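Alkaline phosphatase (Thermus thermophilus, PDB 7KWD) probably hydrolyses phosphate monoesters as a homodimeric alkaline phosphatase, using bound zinc and magnesium ions. Local coordinates at residues S87-V92 with M477-A482; F102-K107 with T120-F125; G112-A117 with V153-D158. All coordinates share one frame; numbering follows the deposited sequence.

Contact 1: S87-V92 with M477-A482; sequences SLTSYV and MSEEEA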
loop_
_atom_site.group_PDB
_atom_site.type_symbol
_atom_site.label_atom_id
_atom_site.label_comp_id
_atom_site.label_asym_id
_atom_site.label_seq_id
_atom_site.Cartn_x
_atom_site.Cartn_y
_atom_site.Cartn_z
ATOM N N SER A 87 -4.974 13.057 9.531
ATOM C CA SER A 87 -5.804 13.805 10.468
ATOM C C SER A 87 -5.432 15.291 10.378
ATOM O O SER A 87 -4.676 15.706 9.491
ATOM C CB SER A 87 -5.622 13.240 11.878
ATOM O OG SER A 87 -4.265 13.302 12.245
ATOM N N LEU A 88 -5.908 16.100 11.326
ATOM C CA LEU A 88 -5.819 17.556 11.169
ATOM C C LEU A 88 -4.376 18.067 11.247
ATOM O O LEU A 88 -4.012 19.004 10.515
ATOM C CB LEU A 88 -6.691 18.232 12.221
ATOM C CG LEU A 88 -6.805 19.758 12.194
ATOM C CD1 LEU A 88 -7.092 20.269 10.796
ATOM C CD2 LEU A 88 -7.903 20.142 13.178
ATOM N N THR A 89 -3.551 17.471 12.120
ATOM C CA THR A 89 -2.178 17.909 12.337
ATOM C C THR A 89 -1.128 16.830 12.080
ATOM O O THR A 89 0.062 17.103 12.265
ATOM C CB THR A 89 -1.983 18.421 13.782
ATOM O OG1 THR A 89 -2.169 17.359 14.724
ATOM C CG2 THR A 89 -2.957 19.503 14.077
ATOM N N SER A 90 -1.518 15.642 11.608
ATOM C CA SER A 90 -0.564 14.559 11.411
ATOM C C SER A 90 -0.893 13.777 10.157
ATOM O O SER A 90 -2.034 13.340 9.978
ATOM C CB SER A 90 -0.579 13.581 12.579
ATOM O OG SER A 90 0.194 12.445 12.258
ATOM N N TYR A 91 0.110 13.544 9.329
ATOM C CA TYR A 91 -0.078 12.705 8.155
ATOM C C TYR A 91 -0.293 11.250 8.484
ATOM O O TYR A 91 -0.577 10.485 7.568
ATOM C CB TYR A 91 1.108 12.869 7.234
ATOM C CG TYR A 91 0.886 14.122 6.484
ATOM C CD1 TYR A 91 0.017 14.120 5.452
ATOM C CD2 TYR A 91 1.437 15.327 6.870
ATOM C CE1 TYR A 91 -0.255 15.198 4.787
ATOM C CE2 TYR A 91 1.149 16.451 6.174
ATOM C CZ TYR A 91 0.289 16.361 5.115
ATOM O OH TYR A 91 -0.120 17.423 4.303
ATOM N N VAL A 92 -0.232 10.862 9.753
ATOM C CA VAL A 92 -0.617 9.525 10.170
ATOM C C VAL A 92 -1.673 9.639 11.250
ATOM O O VAL A 92 -1.403 10.162 12.345
ATOM C CB VAL A 92 0.581 8.716 10.670
ATOM C CG1 VAL A 92 0.133 7.304 11.092
ATOM C CG2 VAL A 92 1.666 8.691 9.601
ATOM N N MET A 477 -12.026 23.065 12.267
ATOM C CA MET A 477 -10.867 23.690 12.898
ATOM C C MET A 477 -9.737 23.596 11.885
ATOM O O MET A 477 -9.602 22.578 11.198
ATOM C CB MET A 477 -10.485 22.990 14.229
ATOM C CG MET A 477 -9.104 23.326 14.837
ATOM S SD MET A 477 -8.798 22.537 16.473
ATOM C CE MET A 477 -10.321 22.941 17.334
ATOM N N SER A 478 -8.947 24.660 11.782
ATOM C CA SER A 478 -7.812 24.679 10.874
ATOM C C SER A 478 -6.628 23.982 11.522
ATOM O O SER A 478 -6.549 23.829 12.746
ATOM C CB SER A 478 -7.417 26.111 10.515
ATOM O OG SER A 478 -6.728 26.707 11.598
ATOM N N GLU A 479 -5.701 23.541 10.671
ATOM C CA GLU A 479 -4.494 22.900 11.166
ATOM C C GLU A 479 -3.728 23.825 12.103
ATOM O O GLU A 479 -3.236 23.397 13.165
ATOM C CB GLU A 479 -3.623 22.492 9.979
ATOM C CG GLU A 479 -2.306 21.840 10.380
ATOM C CD GLU A 479 -1.496 21.385 9.163
ATOM O OE1 GLU A 479 -1.924 21.681 8.029
ATOM O OE2 GLU A 479 -0.431 20.760 9.348
ATOM N N GLU A 480 -3.596 25.097 11.715
ATOM C CA GLU A 480 -2.868 26.050 12.547
ATOM C C GLU A 480 -3.600 26.280 13.862
ATOM O O GLU A 480 -2.972 26.339 14.925
ATOM C CB GLU A 480 -2.640 27.368 11.783
ATOM C CG GLU A 480 -1.614 27.300 10.628
ATOM C CD GLU A 480 -0.148 27.060 11.085
ATOM O OE1 GLU A 480 0.327 27.737 12.043
ATOM O OE2 GLU A 480 0.534 26.188 10.475
ATOM N N GLU A 481 -4.929 26.349 13.841
ATOM C CA GLU A 481 -5.624 26.498 15.118
ATOM C C GLU A 481 -5.297 25.336 16.026
ATOM O O GLU A 481 -5.027 25.519 17.217
ATOM C CB GLU A 481 -7.139 26.590 14.929
ATOM C CG GLU A 481 -7.660 27.967 14.605
ATOM C CD GLU A 481 -9.091 27.944 14.057
ATOM O OE1 GLU A 481 -9.502 26.934 13.435
ATOM O OE2 GLU A 481 -9.821 28.938 14.246
ATOM N N ALA A 482 -5.301 24.121 15.463
ATOM C CA ALA A 482 -5.108 22.907 16.246
ATOM C C ALA A 482 -3.695 22.827 16.795
ATOM O O ALA A 482 -3.485 22.419 17.942
ATOM C CB ALA A 482 -5.405 21.684 15.372
HETATM O O HOH W 1 0.982 19.628 11.350
#
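Leu-88 makes the largest contribution to this contact, its isobutyl group lying over the first turn of the C-terminal helix that begins at Glu-479. Its CG, anti to the backbone N (chi1 -177°), lies 4.0 Å from Ala-482 CB. CD1 rests against the backbone at the helix start, 3.4 Å from Met-477 O, while CD2 reaches two apolar neighbours: it lies 3.8 Å from Met-477 CG and 3.7 Å from Ala-482 CB. An alanine here would probably open a gap between Met-477 CG and Ala-482 CB and cost the loop its main apolar hold on the helix. The carbonyl of the same residue meets the aliphatic part of Glu-479, whose CG comes within 3.3 Å of Leu-88 O.

The N terminus of this helix is capped by a capping box. Ser-478 occupies the N-cap position and its OG accepts from Glu-481 N at 2.9 Å; in return Ser-478 N donates to Glu-481 OE1, at an N-H...O angle of 178° and on the anti lone pair of the carboxylate. Both bonds lie within the helix start.

Thr-89 adds a methyl group, CG2 packing 3.5 Å from Ala-482 CB, so that this alanine sits against both loop residues. A water bridges the segments as well, donating to Thr-89 O and, at 2.7 Å, to Glu-479 OE2; the extended glutamate chain carries its carboxylate out to this point. Farther along, the loop turns to the dimer interface: Ser-90 OG is hydrogen-bonded to Tyr-332 O of the second subunit, and Tyr-91 N to Ser-336 OG of that same subunit.

Contact 2: F102-K107 with T120-F125; sequences FSCGVK and TPLKPF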
loop_
_atom_site.group_PDB
_atom_site.type_symbol
_atom_site.label_atom_id
_atom_site.label_comp_id
_atom_site.label_asym_id
_atom_site.label_seq_id
_atom_site.Cartn_x
_atom_site.Cartn_y
_atom_site.Cartn_z
ATOM N N PHE A 102 -15.000 9.932 9.273
ATOM C CA PHE A 102 -16.157 9.225 8.739
ATOM C C PHE A 102 -17.465 9.763 9.321
ATOM O O PHE A 102 -18.438 10.007 8.592
ATOM C CB PHE A 102 -16.071 7.730 9.046
ATOM C CG PHE A 102 -14.943 7.000 8.369
ATOM C CD1 PHE A 102 -14.225 7.565 7.333
ATOM C CD2 PHE A 102 -14.619 5.718 8.776
ATOM C CE1 PHE A 102 -13.214 6.865 6.707
ATOM C CE2 PHE A 102 -13.604 5.026 8.162
ATOM C CZ PHE A 102 -12.901 5.596 7.120
ATOM N N SER A 103 -17.528 9.883 10.656
ATOM C CA SER A 103 -18.817 10.065 11.320
ATOM C C SER A 103 -19.198 11.524 11.449
ATOM O O SER A 103 -20.377 11.817 11.624
ATOM C CB SER A 103 -18.825 9.438 12.720
ATOM O OG SER A 103 -17.960 10.163 13.561
ATOM N N CYS A 104 -18.232 12.438 11.356
ATOM C CA CYS A 104 -18.498 13.852 11.532
ATOM C C CYS A 104 -18.170 14.696 10.312
ATOM O O CYS A 104 -18.693 15.797 10.214
ATOM C CB CYS A 104 -17.733 14.396 12.747
ATOM S SG CYS A 104 -18.145 13.565 14.295
ATOM N N GLY A 105 -17.383 14.186 9.362
ATOM C CA GLY A 105 -17.100 14.886 8.122
ATOM C C GLY A 105 -16.037 15.955 8.213
ATOM O O GLY A 105 -15.922 16.774 7.295
ATOM N N VAL A 106 -15.261 15.981 9.285
ATOM C CA VAL A 106 -14.258 17.010 9.492
ATOM C C VAL A 106 -13.021 16.351 10.089
ATOM O O VAL A 106 -13.102 15.300 10.738
ATOM C CB VAL A 106 -14.741 18.163 10.417
ATOM C CG1 VAL A 106 -15.919 18.868 9.854
ATOM C CG2 VAL A 106 -15.059 17.653 11.794
ATOM N N LYS A 107 -11.878 16.973 9.855
ATOM C CA LYS A 107 -10.624 16.508 10.426
ATOM C C LYS A 107 -10.568 16.943 11.873
ATOM O O LYS A 107 -10.948 18.076 12.206
ATOM C CB LYS A 107 -9.429 17.087 9.685
ATOM C CG LYS A 107 -9.473 16.890 8.179
ATOM C CD LYS A 107 -8.915 15.528 7.818
ATOM C CE LYS A 107 -8.523 15.408 6.354
ATOM N NZ LYS A 107 -8.270 13.969 5.975
ATOM N N THR A 120 -14.882 21.480 21.448
ATOM C CA THR A 120 -16.098 21.652 20.661
ATOM C C THR A 120 -16.708 20.300 20.321
ATOM O O THR A 120 -16.043 19.473 19.691
ATOM C CB THR A 120 -15.792 22.393 19.364
ATOM O OG1 THR A 120 -15.083 23.597 19.671
ATOM C CG2 THR A 120 -17.065 22.696 18.647
ATOM N N PRO A 121 -17.929 19.997 20.745
ATOM C CA PRO A 121 -18.510 18.704 20.404
ATOM C C PRO A 121 -18.996 18.697 18.967
ATOM O O PRO A 121 -19.421 19.715 18.416
ATOM C CB PRO A 121 -19.681 18.549 21.390
ATOM C CG PRO A 121 -20.065 19.926 21.715
ATOM C CD PRO A 121 -18.734 20.687 21.781
ATOM N N LEU A 122 -18.908 17.518 18.368
ATOM C CA LEU A 122 -19.399 17.261 17.029
ATOM C C LEU A 122 -20.557 16.286 17.121
ATOM O O LEU A 122 -20.648 15.502 18.070
ATOM C CB LEU A 122 -18.294 16.685 16.151
ATOM C CG LEU A 122 -16.933 17.396 16.231
ATOM C CD1 LEU A 122 -15.860 16.651 15.449
ATOM C CD2 LEU A 122 -17.078 18.829 15.721
ATOM N N LYS A 123 -21.436 16.334 16.138
ATOM C CA LYS A 123 -22.551 15.402 16.106
ATOM C C LYS A 123 -22.209 14.296 15.139
ATOM O O LYS A 123 -22.103 14.561 13.929
ATOM C CB LYS A 123 -23.831 16.106 15.672
ATOM C CG LYS A 123 -25.093 15.259 15.784
ATOM C CD LYS A 123 -26.269 16.155 15.430
ATOM C CE LYS A 123 -27.580 15.422 15.358
ATOM N NZ LYS A 123 -28.675 16.383 14.986
ATOM N N PRO A 124 -22.007 13.066 15.597
ATOM C CA PRO A 124 -21.610 11.991 14.690
ATOM C C PRO A 124 -22.814 11.319 14.045
ATOM O O PRO A 124 -23.940 11.363 14.551
ATOM C CB PRO A 124 -20.872 11.008 15.620
ATOM C CG PRO A 124 -21.532 11.206 16.984
ATOM C CD PRO A 124 -22.145 12.595 17.000
ATOM N N PHE A 125 -22.528 10.638 12.939
ATOM C CA PHE A 125 -23.579 10.293 11.981
ATOM C C PHE A 125 -24.609 9.339 12.556
ATOM O O PHE A 125 -25.800 9.457 12.250
ATOM C CB PHE A 125 -22.974 9.696 10.695
ATOM C CG PHE A 125 -23.978 9.542 9.626
ATOM C CD1 PHE A 125 -24.458 10.654 8.971
ATOM C CD2 PHE A 125 -24.524 8.302 9.337
ATOM C CE1 PHE A 125 -25.461 10.535 8.015
ATOM C CE2 PHE A 125 -25.510 8.173 8.389
ATOM C CZ PHE A 125 -25.986 9.300 7.739
#
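Cys-104, in the last turn of helix 95-104, packs its sulphur against Leu-122 and Pro-124. The two segments begin and end the long connection between helices 95-104 and 125-131 of the alkaline phosphatase fold: Pro-124 is the N-cap residue of the second helix, and Gly-105, with positive phi (80°), is the first residue beyond the end of the first. The sulphur is the principal bump. With SG anti to the carbonyl carbon (chi1 -59°), it enters the notch between the two loop residues, 3.6 Å from Leu-122 CB and 3.8 Å from Pro-124 CA. Leu-122 in turn projects CD1 beside Cys-104 CB and onward to Val-106, which it meets tip to tip, CD1 to Val-106 CG2 at 3.9 Å.

Pro-124 CB fits against the Ser-103 side chain, 3.7 Å from Ser-103 OG. That hydroxyl is engaged elsewhere, hydrogen-bonded to Ser-151 O of helix 147-153. The ring of Phe-125 leads away from this surface to pack on helix 459-468, leaving its CB 3.5 Å from Ser-103 O. The same carbonyl oxygen receives a CA-H...O contact from Pro-124 CA, at 3.3 Å with an angle of 136° at the hydrogen.

Contact 3: G112-A117 with V153-D158; sequences GLAIHA and VISNPD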
loop_
_atom_site.group_PDB
_atom_site.type_symbol
_atom_site.label_atom_id
_atom_site.label_comp_id
_atom_site.label_asym_id
_atom_site.label_seq_id
_atom_site.Cartn_x
_atom_site.Cartn_y
_atom_site.Cartn_z
ATOM N N GLY A 112 -9.573 12.471 20.566
ATOM C CA GLY A 112 -10.942 12.599 21.007
ATOM C C GLY A 112 -11.964 11.955 20.064
ATOM O O GLY A 112 -11.710 11.735 18.879
ATOM N N LEU A 113 -13.121 11.641 20.633
ATOM C CA LEU A 113 -14.251 11.052 19.919
ATOM C C LEU A 113 -15.277 12.133 19.620
ATOM O O LEU A 113 -15.806 12.753 20.543
ATOM C CB LEU A 113 -14.906 9.956 20.758
ATOM C CG LEU A 113 -14.035 8.742 21.053
ATOM C CD1 LEU A 113 -14.739 7.775 22.015
ATOM C CD2 LEU A 113 -13.672 8.022 19.747
ATOM N N ALA A 114 -15.572 12.344 18.336
ATOM C CA ALA A 114 -16.569 13.335 17.914
ATOM C C ALA A 114 -16.413 14.643 18.674
ATOM O O ALA A 114 -17.352 15.173 19.280
ATOM C CB ALA A 114 -17.988 12.804 18.096
ATOM N N ILE A 115 -15.197 15.189 18.610
ATOM C CA ILE A 115 -14.872 16.404 19.345
ATOM C C ILE A 115 -13.590 16.980 18.767
ATOM O O ILE A 115 -12.736 16.249 18.257
ATOM C CB ILE A 115 -14.736 16.073 20.854
ATOM C CG1 ILE A 115 -14.860 17.309 21.731
ATOM C CG2 ILE A 115 -13.380 15.342 21.092
ATOM C CD1 ILE A 115 -14.846 16.990 23.250
ATOM N N HIS A 116 -13.444 18.299 18.881
ATOM C CA HIS A 116 -12.235 18.969 18.452
ATOM C C HIS A 116 -11.273 19.124 19.621
ATOM O O HIS A 116 -11.651 18.995 20.771
ATOM C CB HIS A 116 -12.560 20.340 17.849
ATOM C CG HIS A 116 -12.934 20.269 16.409
ATOM N ND1 HIS A 116 -12.223 19.515 15.498
ATOM C CD2 HIS A 116 -13.947 20.840 15.719
ATOM C CE1 HIS A 116 -12.793 19.611 14.315
ATOM N NE2 HIS A 116 -13.833 20.421 14.418
ATOM N N ALA A 117 -10.020 19.459 19.314
ATOM C CA ALA A 117 -9.014 19.545 20.370
ATOM C C ALA A 117 -9.351 20.599 21.423
ATOM O O ALA A 117 -8.754 20.596 22.504
ATOM C CB ALA A 117 -7.640 19.867 19.775
ATOM N N VAL A 153 -21.254 7.306 17.495
ATOM C CA VAL A 153 -22.452 7.503 18.303
ATOM C C VAL A 153 -22.288 8.589 19.363
ATOM O O VAL A 153 -23.258 9.288 19.670
ATOM C CB VAL A 153 -22.907 6.185 18.962
ATOM C CG1 VAL A 153 -23.504 5.313 17.931
ATOM C CG2 VAL A 153 -21.718 5.515 19.610
ATOM N N ILE A 154 -21.107 8.747 19.971
ATOM C CA ILE A 154 -21.014 9.646 21.136
ATOM C C ILE A 154 -19.769 10.525 21.086
ATOM O O ILE A 154 -18.821 10.281 20.346
ATOM C CB ILE A 154 -21.051 8.879 22.480
ATOM C CG1 ILE A 154 -19.960 7.797 22.559
ATOM C CG2 ILE A 154 -22.446 8.249 22.713
ATOM C CD1 ILE A 154 -18.588 8.301 23.108
ATOM N N SER A 155 -19.778 11.559 21.923
ATOM C CA SER A 155 -18.680 12.509 21.995
ATOM C C SER A 155 -17.972 12.403 23.336
ATOM O O SER A 155 -18.615 12.339 24.390
ATOM C CB SER A 155 -19.157 13.959 21.828
ATOM O OG SER A 155 -18.011 14.804 21.931
ATOM N N ASN A 156 -16.651 12.415 23.298
ATOM C CA ASN A 156 -15.874 12.323 24.531
ATOM C C ASN A 156 -14.443 12.764 24.274
ATOM O O ASN A 156 -13.836 12.347 23.276
ATOM C CB ASN A 156 -15.903 10.880 25.065
ATOM C CG ASN A 156 -15.326 10.771 26.463
ATOM O OD1 ASN A 156 -14.207 11.226 26.717
ATOM N ND2 ASN A 156 -16.090 10.179 27.372
ATOM N N PRO A 157 -13.864 13.593 25.154
ATOM C CA PRO A 157 -12.518 14.119 24.884
ATOM C C PRO A 157 -11.421 13.090 24.990
ATOM O O PRO A 157 -10.328 13.366 24.495
ATOM C CB PRO A 157 -12.332 15.218 25.944
ATOM C CG PRO A 157 -13.340 14.914 26.993
ATOM C CD PRO A 157 -14.495 14.267 26.308
ATOM N N ASP A 158 -11.687 11.920 25.574
ATOM C CA ASP A 158 -10.683 10.881 25.823
ATOM C C ASP A 158 -11.223 9.539 25.327
ATOM O O ASP A 158 -12.112 8.949 25.966
ATOM C CB ASP A 158 -10.364 10.805 27.325
ATOM C CG ASP A 158 -9.241 9.804 27.672
ATOM O OD1 ASP A 158 -8.563 9.284 26.757
ATOM O OD2 ASP A 158 -9.053 9.548 28.882
#
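Ile-115 lies against Ser-155, Asn-156 and Pro-157. Its CB lies 3.7 Å from Ser-155 OG, and CG1, anti to the backbone N (chi1 -161°), passes near the same hydroxyl. From the branch, CG2 comes 3.7 Å from Asn-156 O. On the longer arm an extended chi2 (175°) carries CD1 on to the proline, where it ends about equally far from Pro-157 N and CA and 4.1 Å from Pro-157 CB.

The hydroxyl that this isoleucine touches is itself bonded: Ser-155 OG donates to Ala-114 O at 2.8 Å, approaching from above the carbonyl plane, 53° out of it. Two backbone bonds join the next pair. Leu-113 N donates to Asn-156 O at 2.8 Å, nearly in line with the C=O, and Asn-156 N returns a bond to Leu-113 O. Leu-113 and Ile-154 then bring their CD1 atoms to 4.0 Å, their side chains slanting across one another.

Asn-156 OD1 accepts from Asp-158 N at 2.9 Å, in the carbonyl plane and on a lone pair, which makes an Asx turn as the segment leaves the pairing; its ND2 is held by Gln-168 of helix 162-172. Leu-113 also packs on Ser-96 and on helix 147-153, with its side chain about 7 Å from that of Ser-95, the predicted phosphoserine nucleophile. The arrangement is a single antiparallel bridge, Leu-113 with Asn-156 as a hydrogen-bonded pair, joining two loops near the metal site of an alkaline phosphatase.

Overall arrangement
Followed from the N terminus, the chain first enters contact 1 at 87-92, the loop after strand 80-84, and that loop is closed only near the C terminus by helix 479-487. Everything else here lies within this long closure. Helix 95-104 leads to 102-107, and contact 2 closes a short excursion when the chain returns at 120-125. Within that excursion 112-117 departs for contact 3, closed later by 153-158 beyond helix 147-153, so contacts 2 and 3 cross. They are also joined directly: Leu-122 N lies 3.0 Å from Ala-114 O, a probable hydrogen bond. Contact 1 meets both, through Leu-88 on Lys-107 and Met-477, just before helix 479-487, on His-116.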